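Local coordinates for protein transaminase (PDB 5G0A) that catalyses the pyridoxal-5'-phosphate-dependent transfer of amino groups as an S-selective omega-transaminase, probably between amines and keto acids, aldehydes or ketones, at residues K14-D17 against R18-M22; I255-M258 against T259-G263; K280-G283 against Y284-Y287; G299-S302 against S303-P306; L311-K314 against E315-A318. All blocks are in the same frame, centred on the assembly; numbering follows the deposited sequence.

The five contacts follow one another along the chain, and each is local, within a helix, a turn or a cap. Contacts 2, 3 and 5 form a cluster in the large domain, nearest atoms about 6 to 7 Å apart, and contact 3 comes within about 7 Å of contact 4. Contact 4 lies nearest the cofactor, with the side chain of Ser-303 about 8 Å from a bound PLP; Gly-283 of contact 3 is about 11 Å from a PLP. Contact 1 stands apart, its centre about 50 Å from that of contact 2, yet Met-22 of the second subunit's contact 1 packs on Val-312 of contact 5, and contact 4 meets that subunit too.

Contact 1: K14-D17 against R18-M22; sequences KEWD and RKYLM
Lys-14 and Arg-18 share the same first torsion, CG beside the backbone N (chi1 -76° and -74°), which sends both chains off the helix side by side. The guanidinium NH2 of Arg-18 is 3.7 Å from CE of Lys-14, and Lys-14 O lies over one guanidinium face. Long aliphatic stems suit this partly exposed place, since they can pack alongside each other. NZ of Lys-14 and NH2 of Arg-18, alike in charge, are 4.6 Å apart, and a salt bridge from Glu-11 to the lysine probably eases this. On another side of the helix, CD1 of Trp-16 touches CE2 of Tyr-20 at 3.8 Å, the ring planes inclined at 34°. The Leu-21 and Asp-17 side chains cross at about a right angle, CD1 of Leu-21 lying 3.4 Å from OD2 of Asp-17, while OD1 bonds to Tyr-31. Bonds such as Tyr-20 N to Trp-16 O (2.8 Å) carry the helix to its end, and Leu-21 leaves helical geometry. Helix 10-20 packs against Pro-33 of its own chain and helix 92-105 of the second subunit, where Glu-103 bonds to the Tyr-20 hydroxyl and Ile-102 packs on Tyr-20; Lys-114, on that subunit's strand 112-118, bonds to Leu-21 O.

Contact 2: I255-M258 against T259-G263; sequences IRKM and TKELG
Thr-259 reaches back to the preceding turn of its helix with both backbone and side chain. Its N gives a nearly straight bond to Ile-255 O (2.9 Å, 169°). Its OG1 sits 2.9 Å from Ile-255 O and equally 2.9 Å from Arg-256 O, and the hydroxyl has one proton for these two carbonyls. The same oxygen accepts from NH2 of Arg-256 at 2.9 Å, tilted 28° out of the guanidinium plane. Bends at the second and third torsions fold the arginine back for this. Its polar end is buried but well supplied, since Asp-292 forms a salt bridge with NH2 and Gln-290 O accepts from NH1. CE of Lys-260 lies over the centre of one guanidinium face, 3.7 Å above it. A leucine in place of Arg-256 would probably leave Asp-292 without its charged mate and the Thr-259 hydroxyl without this donor. On the exposed side, Lys-257 NZ and Glu-261 OE2 form a salt bridge whose hydrogen bond, at 3.2 Å, is weak. On the face turned to helix 214-226, Met-258 CG meets Leu-262 CD1 at 3.8 Å, both residues packing on Ile-223. Gly-263, whose positive phi suits glycine, ends helix 251-262 in a Schellman motif: Val-264 N bonds to Thr-259 O, and Gly-263 N weakly to Lys-260 O. The helix is the crossover of a beta-alpha-beta unit between strands 231-236 and 265-269, as in fold-type I PLP enzymes.

Contact 3: K280-G283 against Y284-Y287; sequences KWFG and YQHY
Gln-285 turns its extended side chain back across the loop, and its OE1 accepts from Phe-282 N at 2.9 Å, the donor standing above the amide plane, which ties the segments together. The tight part lies inward, where CB of Phe-282 rests 3.6 Å from CE2 of Tyr-284, the side chains alongside each other. Buried aromatic residues suit this place: Phe-282 also meets Phe-275 edge-to-face, and the Tyr-284 hydroxyl is bonded to Glu-109, which holds NE2 of Gln-285 as well. Across the junction of the segments the chain winds into a 3-10 turn, with Gln-285 N bonded to Phe-282 O (3.0 Å) and His-286 N to Gly-283 O (3.3 Å). The carboxylate of Glu-270 receives the N-H groups of Gly-283 and Tyr-284 at its start. Toward the partly exposed side lie Lys-280 and His-286. Lys-280 lays CD over the centre of the His-286 ring, a CH-pi contact of 3.8 Å and 7° off the normal; Gly-283 O lies in plane at the ring's edge, and Thr-278 bonds to NE2. Nearby, a water accepts from Trp-281 N (2.8 Å) and donates to Gln-285 OE1 (3.1 Å), at which that N itself points poorly.

Contact 4: G299-S302 against S303-P306; sequences GLSS and SSLP
Ser-301 to Ser-304 make a type I' beta turn, whose two central residues, Ser-302 and Ser-303, both take left-handed backbone angles (phi 50° and 59°). The turn is closed by Ser-304 N, which bonds to Ser-301 O at 3.0 Å from well above the carbonyl plane. That leaves the in-plane approach to the same oxygen to OG of Ser-304, which donates at 2.7 Å; one carbonyl is thus gripped twice by one residue. Serine fits here because its short hydroxyl can reach the same carbonyl oxygen that its own backbone N already binds. The loop joins strand 293-296 to strand 308-313 of the large domain's central sheet, and it directly follows Lys-298 of the PLP pocket. Ser-301 adds a tie of its own: with OG between its backbone N and carbonyl carbon (chi1 68°), it donates to Leu-305 O at 2.7 Å, in the carbonyl plane. Replacing Ser-301 with alanine would probably leave Leu-305 O without this donor and the residues after the turn less firmly anchored. The two central hydroxyls bond outward instead. OG of Ser-302 meets Asn-344 of helix 335-350 and Leu-64 N, while OG of Ser-303 is bonded to Cys-61 O. The Ser-303 carbonyl bonds to His-334 of the second subunit, and Leu-305 packs on Leu-305 of that subunit.

Contact 5: L311-K314 against E315-A318; sequences LVSK and EIAA. Unlike the reference sequence in segment 315-318: Ala-318 (reference Glu).
The flat carboxylate of Glu-315 stands beside Ser-313 with a water between them, which donates to OE2 at 2.7 Å and accepts from OG of Ser-313 at 2.6 Å. Near-zero chi3 (-3°) keeps CB close to the carboxylate plane; OE2 also bonds to a triethylene glycol, probably from the crystallisation liquor. Another flat group, the peptide carbonyl of Ser-313, meets its donor almost head-on, Ala-317 N lying 2.9 Å from Ser-313 O. The serine hydroxyl, with OG between the backbone N and the carbonyl carbon (chi1 68°), accepts from Ile-316 N at 3.2 Å while giving its proton to the water, so the small buried residue uses both functions of its oxygen. Apolar branches fill the inner side. CG2 of Ile-316 reaches CB of Val-312 at 3.7 Å, the two chains crossing at about a right angle, and CG2 of Val-312 lies 4.0 Å from CB of Ala-317. Both Val-312 and Ile-316 continue onto Ile-131 of helix 121-136. Lys-314, an exposed residue, carries its NZ to the carbonyls of Asp-110 and Pro-112. This is a serine N-cap at a strand-to-helix junction, where strand 308-313 of the central sheet passes straight into helix 314-321.

Contact 1: K14-D17 against R18-M22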
loop_
_atom_site.group_PDB
_atom_site.type_symbol
_atom_site.label_atom_id
_atom_site.label_comp_id
_atom_site.label_asym_id
_atom_site.label_seq_id
_atom_site.Cartn_x
_atom_site.Cartn_y
_atom_site.Cartn_z
ATOM N N LYS B 14 -21.654 3.097 37.437
ATOM C CA LYS B 14 -21.113 1.812 37.030
ATOM C C LYS B 14 -21.994 1.123 35.972
ATOM O O LYS B 14 -21.487 0.513 35.026
ATOM C CB LYS B 14 -20.881 0.919 38.273
ATOM C CG LYS B 14 -19.642 1.326 39.068
ATOM C CD LYS B 14 -19.609 0.795 40.502
ATOM C CE LYS B 14 -19.472 -0.703 40.603
ATOM N NZ LYS B 14 -19.478 -1.093 42.055
ATOM N N GLU B 15 -23.310 1.238 36.132
ATOM C CA GLU B 15 -24.267 0.664 35.198
ATOM C C GLU B 15 -24.118 1.325 33.830
ATOM O O GLU B 15 -24.042 0.632 32.805
ATOM C CB GLU B 15 -25.699 0.835 35.732
ATOM C CG GLU B 15 -26.805 0.405 34.780
ATOM C CD GLU B 15 -28.184 0.715 35.336
ATOM O OE1 GLU B 15 -28.571 0.075 36.341
ATOM O OE2 GLU B 15 -28.871 1.611 34.789
ATOM N N TRP B 16 -24.036 2.652 33.835
ATOM C CA TRP B 16 -23.845 3.419 32.594
ATOM C C TRP B 16 -22.522 3.075 31.917
ATOM O O TRP B 16 -22.451 2.961 30.672
ATOM C CB TRP B 16 -23.881 4.934 32.867
ATOM C CG TRP B 16 -25.228 5.517 33.236
ATOM C CD1 TRP B 16 -26.469 4.969 33.019
ATOM C CD2 TRP B 16 -25.453 6.785 33.851
ATOM N NE1 TRP B 16 -27.451 5.826 33.484
ATOM C CE2 TRP B 16 -26.855 6.942 34.000
ATOM C CE3 TRP B 16 -24.608 7.799 34.317
ATOM C CZ2 TRP B 16 -27.428 8.087 34.579
ATOM C CZ3 TRP B 16 -25.183 8.941 34.901
ATOM C CH2 TRP B 16 -26.584 9.066 35.021
ATOM N N ASP B 17 -21.482 2.958 32.733
ATOM C CA ASP B 17 -20.142 2.618 32.254
ATOM C C ASP B 17 -20.175 1.237 31.591
ATOM O O ASP B 17 -19.657 1.055 30.494
ATOM C CB ASP B 17 -19.153 2.693 33.418
ATOM C CG ASP B 17 -17.724 2.382 33.016
ATOM O OD1 ASP B 17 -17.399 1.188 32.889
ATOM O OD2 ASP B 17 -16.919 3.322 32.860
ATOM N N ARG B 18 -20.824 0.262 32.243
ATOM C CA ARG B 18 -20.991 -1.062 31.626
ATOM C C ARG B 18 -21.779 -1.035 30.304
ATOM O O ARG B 18 -21.382 -1.679 29.338
ATOM C CB ARG B 18 -21.665 -2.047 32.608
ATOM C CG ARG B 18 -20.780 -2.544 33.738
ATOM C CD ARG B 18 -21.557 -3.527 34.632
ATOM N NE ARG B 18 -21.034 -3.560 36.000
ATOM C CZ ARG B 18 -21.628 -3.009 37.066
ATOM N NH1 ARG B 18 -22.806 -2.398 36.965
ATOM N NH2 ARG B 18 -21.047 -3.101 38.249
ATOM N N LYS B 19 -22.893 -0.295 30.271
ATOM C CA LYS B 19 -23.842 -0.368 29.174
ATOM C C LYS B 19 -23.472 0.506 27.977
ATOM O O LYS B 19 -23.810 0.170 26.848
ATOM C CB LYS B 19 -25.251 0.018 29.666
ATOM C CG LYS B 19 -26.359 -0.072 28.621
ATOM C CD LYS B 19 -27.719 0.248 29.237
ATOM C CE LYS B 19 -28.840 0.109 28.208
ATOM N NZ LYS B 19 -30.145 0.649 28.685
ATOM N N TYR B 20 -22.787 1.613 28.230
ATOM C CA TYR B 20 -22.710 2.686 27.202
ATOM C C TYR B 20 -21.315 2.993 26.679
ATOM O O TYR B 20 -21.183 3.730 25.705
ATOM C CB TYR B 20 -23.348 3.971 27.711
ATOM C CG TYR B 20 -24.845 3.868 27.958
ATOM C CD1 TYR B 20 -25.669 3.216 27.044
ATOM C CD2 TYR B 20 -25.424 4.447 29.089
ATOM C CE1 TYR B 20 -27.042 3.130 27.250
ATOM C CE2 TYR B 20 -26.802 4.355 29.313
ATOM C CZ TYR B 20 -27.592 3.696 28.387
ATOM O OH TYR B 20 -28.959 3.592 28.569
ATOM N N LEU B 21 -20.304 2.438 27.326
ATOM C CA LEU B 21 -18.912 2.703 26.963
ATOM C C LEU B 21 -18.262 1.470 26.346
ATOM O O LEU B 21 -18.417 0.351 26.846
ATOM C CB LEU B 21 -18.100 3.203 28.162
ATOM C CG LEU B 21 -18.526 4.616 28.632
ATOM C CD1 LEU B 21 -18.057 4.881 30.054
ATOM C CD2 LEU B 21 -17.998 5.689 27.686
ATOM N N MET B 22 -17.523 1.674 25.252
ATOM C CA MET B 22 -16.793 0.570 24.615
ATOM C C MET B 22 -15.657 0.066 25.490
ATOM O O MET B 22 -14.918 0.855 26.096
ATOM C CB MET B 22 -16.241 1.003 23.242
ATOM C CG MET B 22 -17.303 1.442 22.258
ATOM S SD MET B 22 -16.630 1.591 20.563
ATOM C CE MET B 22 -16.548 -0.129 20.070
#

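Contact 2: I255-M258 against T259-G263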
loop_
_atom_site.group_PDB
_atom_site.type_symbol
_atom_site.label_atom_id
_atom_site.label_comp_id
_atom_site.label_asym_id
_atom_site.label_seq_id
_atom_site.Cartn_x
_atom_site.Cartn_y
_atom_site.Cartn_z
ATOM N N ILE B 255 23.098 5.105 16.608
ATOM C CA ILE B 255 22.013 5.491 15.699
ATOM C C ILE B 255 22.161 6.929 15.218
ATOM O O ILE B 255 21.919 7.219 14.042
ATOM C CB ILE B 255 20.621 5.248 16.336
ATOM C CG1 ILE B 255 20.303 3.741 16.382
ATOM C CG2 ILE B 255 19.526 6.051 15.616
ATOM C CD1 ILE B 255 20.187 3.013 15.039
ATOM N N ARG B 256 22.575 7.827 16.112
ATOM C CA ARG B 256 22.768 9.214 15.730
ATOM C C ARG B 256 23.856 9.317 14.651
ATOM O O ARG B 256 23.687 10.001 13.645
ATOM C CB ARG B 256 23.106 10.079 16.958
ATOM C CG ARG B 256 23.584 11.483 16.616
ATOM C CD ARG B 256 22.483 12.431 16.144
ATOM N NE ARG B 256 21.990 12.129 14.791
ATOM C CZ ARG B 256 21.047 12.827 14.155
ATOM N NH1 ARG B 256 20.479 13.890 14.709
ATOM N NH2 ARG B 256 20.676 12.459 12.930
ATOM N N LYS B 257 24.968 8.626 14.898
ATOM C CA LYS B 257 26.084 8.565 13.958
ATOM C C LYS B 257 25.675 7.939 12.618
ATOM O O LYS B 257 25.950 8.509 11.570
ATOM C CB LYS B 257 27.251 7.796 14.598
ATOM C CG LYS B 257 28.486 7.673 13.714
ATOM C CD LYS B 257 29.709 7.327 14.569
ATOM C CE LYS B 257 30.913 6.936 13.715
ATOM N NZ LYS B 257 30.764 5.586 13.094
ATOM N N MET B 258 24.996 6.797 12.665
ATOM C CA MET B 258 24.558 6.089 11.448
ATOM C C MET B 258 23.596 6.938 10.601
ATOM O O MET B 258 23.754 7.041 9.380
ATOM C CB MET B 258 23.929 4.722 11.801
ATOM C CG MET B 258 23.317 3.963 10.605
ATOM S SD MET B 258 21.935 2.873 11.055
ATOM C CE MET B 258 20.565 4.032 11.221
ATOM N N THR B 259 22.616 7.576 11.246
ATOM C CA THR B 259 21.717 8.464 10.510
ATOM C C THR B 259 22.429 9.665 9.849
ATOM O O THR B 259 22.183 9.987 8.692
ATOM C CB THR B 259 20.512 8.925 11.380
ATOM O OG1 THR B 259 20.977 9.558 12.588
ATOM C CG2 THR B 259 19.624 7.737 11.735
ATOM N N LYS B 260 23.328 10.318 10.582
ATOM C CA LYS B 260 24.114 11.418 10.016
ATOM C C LYS B 260 24.921 10.931 8.800
ATOM O O LYS B 260 24.962 11.615 7.779
ATOM C CB LYS B 260 25.099 11.969 11.053
ATOM C CG LYS B 260 24.498 12.835 12.168
ATOM C CD LYS B 260 23.995 14.182 11.670
ATOM C CE LYS B 260 23.654 15.088 12.856
ATOM N NZ LYS B 260 23.105 16.390 12.388
ATOM N N GLU B 261 25.549 9.762 8.931
ATOM C CA GLU B 261 26.378 9.210 7.834
ATOM C C GLU B 261 25.549 8.845 6.597
ATOM O O GLU B 261 25.988 9.032 5.464
ATOM C CB GLU B 261 27.160 7.988 8.319
ATOM C CG GLU B 261 28.256 8.341 9.310
ATOM C CD GLU B 261 28.963 7.135 9.889
ATOM O OE1 GLU B 261 28.501 5.987 9.693
ATOM O OE2 GLU B 261 29.987 7.341 10.570
ATOM N N LEU B 262 24.330 8.351 6.821
ATOM C CA LEU B 262 23.444 7.967 5.708
ATOM C C LEU B 262 22.624 9.125 5.126
ATOM O O LEU B 262 22.065 8.995 4.040
ATOM C CB LEU B 262 22.521 6.806 6.109
ATOM C CG LEU B 262 23.185 5.489 6.558
ATOM C CD1 LEU B 262 22.138 4.500 7.030
ATOM C CD2 LEU B 262 24.050 4.891 5.451
ATOM N N GLY B 263 22.564 10.253 5.842
ATOM C CA GLY B 263 21.802 11.419 5.395
ATOM C C GLY B 263 20.312 11.227 5.653
ATOM O O GLY B 263 19.477 11.638 4.837
#

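Contact 3: K280-G283 against Y284-Y287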
loop_
_atom_site.group_PDB
_atom_site.type_symbol
_atom_site.label_atom_id
_atom_site.label_comp_id
_atom_site.label_asym_id
_atom_site.label_seq_id
_atom_site.Cartn_x
_atom_site.Cartn_y
_atom_site.Cartn_z
ATOM N N LYS B 280 16.389 13.406 33.674
ATOM C CA LYS B 280 16.866 14.550 32.899
ATOM C C LYS B 280 15.629 15.109 32.196
ATOM O O LYS B 280 14.561 14.478 32.259
ATOM C CB LYS B 280 17.933 14.127 31.879
ATOM C CG LYS B 280 19.247 13.675 32.523
ATOM C CD LYS B 280 20.340 13.422 31.496
ATOM C CE LYS B 280 21.663 13.082 32.199
ATOM N NZ LYS B 280 22.318 14.306 32.764
ATOM N N TRP B 281 15.740 16.277 31.576
ATOM C CA TRP B 281 14.565 16.852 30.885
ATOM C C TRP B 281 14.020 15.857 29.853
ATOM O O TRP B 281 12.812 15.595 29.813
ATOM C CB TRP B 281 14.866 18.192 30.259
ATOM C CG TRP B 281 14.749 19.298 31.285
ATOM C CD1 TRP B 281 15.784 19.991 31.855
ATOM C CD2 TRP B 281 13.543 19.810 31.873
ATOM N NE1 TRP B 281 15.293 20.911 32.777
ATOM C CE2 TRP B 281 13.924 20.839 32.786
ATOM C CE3 TRP B 281 12.180 19.520 31.712
ATOM C CZ2 TRP B 281 12.994 21.556 33.537
ATOM C CZ3 TRP B 281 11.244 20.249 32.462
ATOM C CH2 TRP B 281 11.657 21.251 33.360
ATOM N N PHE B 282 14.921 15.274 29.060
ATOM C CA PHE B 282 14.504 14.295 28.035
ATOM C C PHE B 282 15.382 13.057 28.029
ATOM O O PHE B 282 16.567 13.128 28.363
ATOM C CB PHE B 282 14.523 14.937 26.653
ATOM C CG PHE B 282 13.511 16.020 26.493
ATOM C CD1 PHE B 282 12.180 15.694 26.270
ATOM C CD2 PHE B 282 13.868 17.357 26.592
ATOM C CE1 PHE B 282 11.216 16.705 26.120
ATOM C CE2 PHE B 282 12.926 18.366 26.438
ATOM C CZ PHE B 282 11.596 18.041 26.226
ATOM N N GLY B 283 14.784 11.926 27.658
ATOM C CA GLY B 283 15.480 10.638 27.635
ATOM C C GLY B 283 16.747 10.650 26.804
ATOM O O GLY B 283 17.750 10.046 27.215
ATOM N N TYR B 284 16.725 11.322 25.656
ATOM C CA TYR B 284 17.909 11.324 24.766
ATOM C C TYR B 284 19.119 11.977 25.428
ATOM O O TYR B 284 20.254 11.736 25.020
ATOM C CB TYR B 284 17.640 11.982 23.387
ATOM C CG TYR B 284 17.483 13.495 23.409
ATOM C CD1 TYR B 284 18.606 14.335 23.347
ATOM C CD2 TYR B 284 16.215 14.083 23.474
ATOM C CE1 TYR B 284 18.472 15.707 23.355
ATOM C CE2 TYR B 284 16.063 15.471 23.486
ATOM C CZ TYR B 284 17.204 16.270 23.448
ATOM O OH TYR B 284 17.081 17.632 23.450
ATOM N N GLN B 285 18.867 12.830 26.417
ATOM C CA GLN B 285 19.956 13.592 27.066
ATOM C C GLN B 285 20.918 12.744 27.886
ATOM O O GLN B 285 22.013 13.209 28.249
ATOM C CB GLN B 285 19.397 14.739 27.911
ATOM C CG GLN B 285 18.714 15.780 27.040
ATOM C CD GLN B 285 18.086 16.906 27.830
ATOM O OE1 GLN B 285 17.407 16.686 28.842
ATOM N NE2 GLN B 285 18.311 18.118 27.373
ATOM N N HIS B 286 20.523 11.515 28.188
ATOM C CA HIS B 286 21.468 10.568 28.789
ATOM C C HIS B 286 22.602 10.158 27.861
ATOM O O HIS B 286 23.607 9.615 28.338
ATOM C CB HIS B 286 20.751 9.322 29.288
ATOM C CG HIS B 286 19.847 9.587 30.445
ATOM N ND1 HIS B 286 20.296 9.608 31.751
ATOM C CD2 HIS B 286 18.528 9.886 30.493
ATOM C CE1 HIS B 286 19.282 9.877 32.556
ATOM N NE2 HIS B 286 18.198 10.063 31.816
ATOM N N TYR B 287 22.456 10.429 26.555
ATOM C CA TYR B 287 23.346 9.830 25.537
ATOM C C TYR B 287 24.291 10.781 24.796
ATOM O O TYR B 287 24.989 10.365 23.863
ATOM C CB TYR B 287 22.509 8.969 24.551
ATOM C CG TYR B 287 21.741 7.917 25.298
ATOM C CD1 TYR B 287 22.380 6.754 25.734
ATOM C CD2 TYR B 287 20.397 8.121 25.671
ATOM C CE1 TYR B 287 21.706 5.804 26.471
ATOM C CE2 TYR B 287 19.721 7.175 26.411
ATOM C CZ TYR B 287 20.384 6.024 26.804
ATOM O OH TYR B 287 19.734 5.084 27.535
HETATM O O HOH W 1 18.211 17.564 31.734
#

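Contact 4: G299-S302 against S303-P306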
loop_
_atom_site.group_PDB
_atom_site.type_symbol
_atom_site.label_atom_id
_atom_site.label_comp_id
_atom_site.label_asym_id
_atom_site.label_seq_id
_atom_site.Cartn_x
_atom_site.Cartn_y
_atom_site.Cartn_z
ATOM N N GLY B 299 3.890 13.758 29.975
ATOM C CA GLY B 299 4.504 14.750 30.890
ATOM C C GLY B 299 4.564 16.193 30.411
ATOM O O GLY B 299 4.825 17.099 31.210
ATOM N N LEU B 300 4.323 16.413 29.110
ATOM C CA LEU B 300 4.181 17.758 28.554
ATOM C C LEU B 300 3.181 18.640 29.322
ATOM O O LEU B 300 3.442 19.834 29.566
ATOM C CB LEU B 300 3.773 17.676 27.067
ATOM C CG LEU B 300 3.486 19.009 26.361
ATOM C CD1 LEU B 300 4.716 19.919 26.291
ATOM C CD2 LEU B 300 2.858 18.809 24.965
ATOM N N SER B 301 2.059 18.041 29.694
ATOM C CA SER B 301 1.105 18.689 30.587
ATOM C C SER B 301 0.859 17.917 31.888
ATOM O O SER B 301 -0.011 18.328 32.671
ATOM C CB SER B 301 -0.243 18.903 29.859
ATOM O OG SER B 301 -0.853 17.646 29.614
ATOM N N SER B 302 1.588 16.813 32.104
ATOM C CA SER B 302 1.357 15.841 33.185
ATOM C C SER B 302 -0.088 15.416 33.224
ATOM O O SER B 302 -0.664 15.241 34.301
ATOM C CB SER B 302 1.834 16.370 34.560
ATOM O OG SER B 302 3.233 16.581 34.513
ATOM N N SER B 303 -0.660 15.263 32.019
ATOM C CA SER B 303 -2.043 14.844 31.804
ATOM C C SER B 303 -3.087 15.767 32.432
ATOM O O SER B 303 -4.238 15.377 32.534
ATOM C CB SER B 303 -2.267 13.413 32.306
ATOM O OG SER B 303 -1.283 12.540 31.748
ATOM N N SER B 304 -2.704 16.979 32.811
ATOM C CA SER B 304 -3.679 17.906 33.406
ATOM C C SER B 304 -4.778 18.213 32.377
ATOM O O SER B 304 -5.966 18.206 32.715
ATOM C CB SER B 304 -3.007 19.160 33.931
ATOM O OG SER B 304 -2.281 19.836 32.912
ATOM N N LEU B 305 -4.376 18.442 31.122
ATOM C CA LEU B 305 -5.297 18.511 29.978
ATOM C C LEU B 305 -4.627 17.896 28.749
ATOM O O LEU B 305 -3.392 17.797 28.723
ATOM C CB LEU B 305 -5.707 19.952 29.669
ATOM C CG LEU B 305 -6.591 20.664 30.715
ATOM C CD1 LEU B 305 -6.684 22.153 30.345
ATOM C CD2 LEU B 305 -7.979 20.033 30.733
ATOM N N PRO B 306 -5.418 17.504 27.738
ATOM C CA PRO B 306 -4.787 16.877 26.543
ATOM C C PRO B 306 -3.888 17.846 25.764
ATOM O O PRO B 306 -4.341 18.931 25.363
ATOM C CB PRO B 306 -5.978 16.429 25.691
ATOM C CG PRO B 306 -7.140 16.339 26.652
ATOM C CD PRO B 306 -6.899 17.434 27.677
#

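Contact 5: L311-K314 against E315-A318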
loop_
_atom_site.group_PDB
_atom_site.type_symbol
_atom_site.label_atom_id
_atom_site.label_comp_id
_atom_site.label_asym_id
_atom_site.label_seq_id
_atom_site.Cartn_x
_atom_site.Cartn_y
_atom_site.Cartn_z
ATOM N N LEU B 311 8.735 18.993 18.150
ATOM C CA LEU B 311 9.778 20.015 18.094
ATOM C C LEU B 311 10.756 19.575 17.002
ATOM O O LEU B 311 11.242 18.449 17.030
ATOM C CB LEU B 311 10.510 20.109 19.428
ATOM C CG LEU B 311 11.803 20.965 19.454
ATOM C CD1 LEU B 311 11.489 22.425 19.139
ATOM C CD2 LEU B 311 12.479 20.796 20.823
ATOM N N VAL B 312 10.971 20.458 16.043
ATOM C CA VAL B 312 11.844 20.158 14.910
ATOM C C VAL B 312 13.070 21.065 14.964
ATOM O O VAL B 312 13.021 22.161 15.546
ATOM C CB VAL B 312 11.142 20.360 13.540
ATOM C CG1 VAL B 312 9.833 19.554 13.456
ATOM C CG2 VAL B 312 10.875 21.844 13.236
ATOM N N SER B 313 14.150 20.595 14.346
ATOM C CA SER B 313 15.438 21.339 14.296
ATOM C C SER B 313 15.330 22.680 13.578
ATOM O O SER B 313 14.395 22.926 12.818
ATOM C CB SER B 313 16.511 20.470 13.618
ATOM O OG SER B 313 16.193 20.301 12.243
ATOM N N LYS B 314 16.322 23.543 13.785
ATOM C CA LYS B 314 16.373 24.808 13.083
ATOM C C LYS B 314 16.354 24.612 11.564
ATOM O O LYS B 314 15.705 25.369 10.852
ATOM C CB LYS B 314 17.640 25.571 13.491
ATOM C CG LYS B 314 17.604 26.009 14.941
ATOM C CD LYS B 314 18.793 26.900 15.286
ATOM C CE LYS B 314 18.564 27.596 16.616
ATOM N NZ LYS B 314 18.730 26.697 17.778
ATOM N N GLU B 315 17.064 23.602 11.072
ATOM C CA GLU B 315 17.117 23.402 9.619
ATOM C C GLU B 315 15.756 22.936 9.073
ATOM O O GLU B 315 15.336 23.390 8.027
ATOM C CB GLU B 315 18.287 22.505 9.172
ATOM C CG GLU B 315 18.126 21.030 9.410
ATOM C CD GLU B 315 19.187 20.167 8.722
ATOM O OE1 GLU B 315 20.072 20.678 7.971
ATOM O OE2 GLU B 315 19.127 18.952 8.955
ATOM N N ILE B 316 15.087 22.057 9.808
ATOM C CA ILE B 316 13.737 21.616 9.403
ATOM C C ILE B 316 12.735 22.771 9.444
ATOM O O ILE B 316 11.974 22.995 8.491
ATOM C CB ILE B 316 13.277 20.371 10.208
ATOM C CG1 ILE B 316 14.182 19.172 9.869
ATOM C CG2 ILE B 316 11.801 20.071 9.916
ATOM C CD1 ILE B 316 13.962 17.965 10.787
ATOM N N ALA B 317 12.757 23.535 10.538
ATOM C CA ALA B 317 11.919 24.732 10.653
ATOM C C ALA B 317 12.133 25.735 9.522
ATOM O O ALA B 317 11.185 26.291 8.993
ATOM C CB ALA B 317 12.124 25.401 12.005
ATOM N N ALA B 318 13.392 25.956 9.138
ATOM C CA ALA B 318 13.681 26.927 8.082
ATOM C C ALA B 318 13.074 26.474 6.742
ATOM O O ALA B 318 12.556 27.284 5.986
ATOM C CB ALA B 318 15.194 27.138 7.956
HETATM O O HOH W 2 17.605 18.494 11.097
#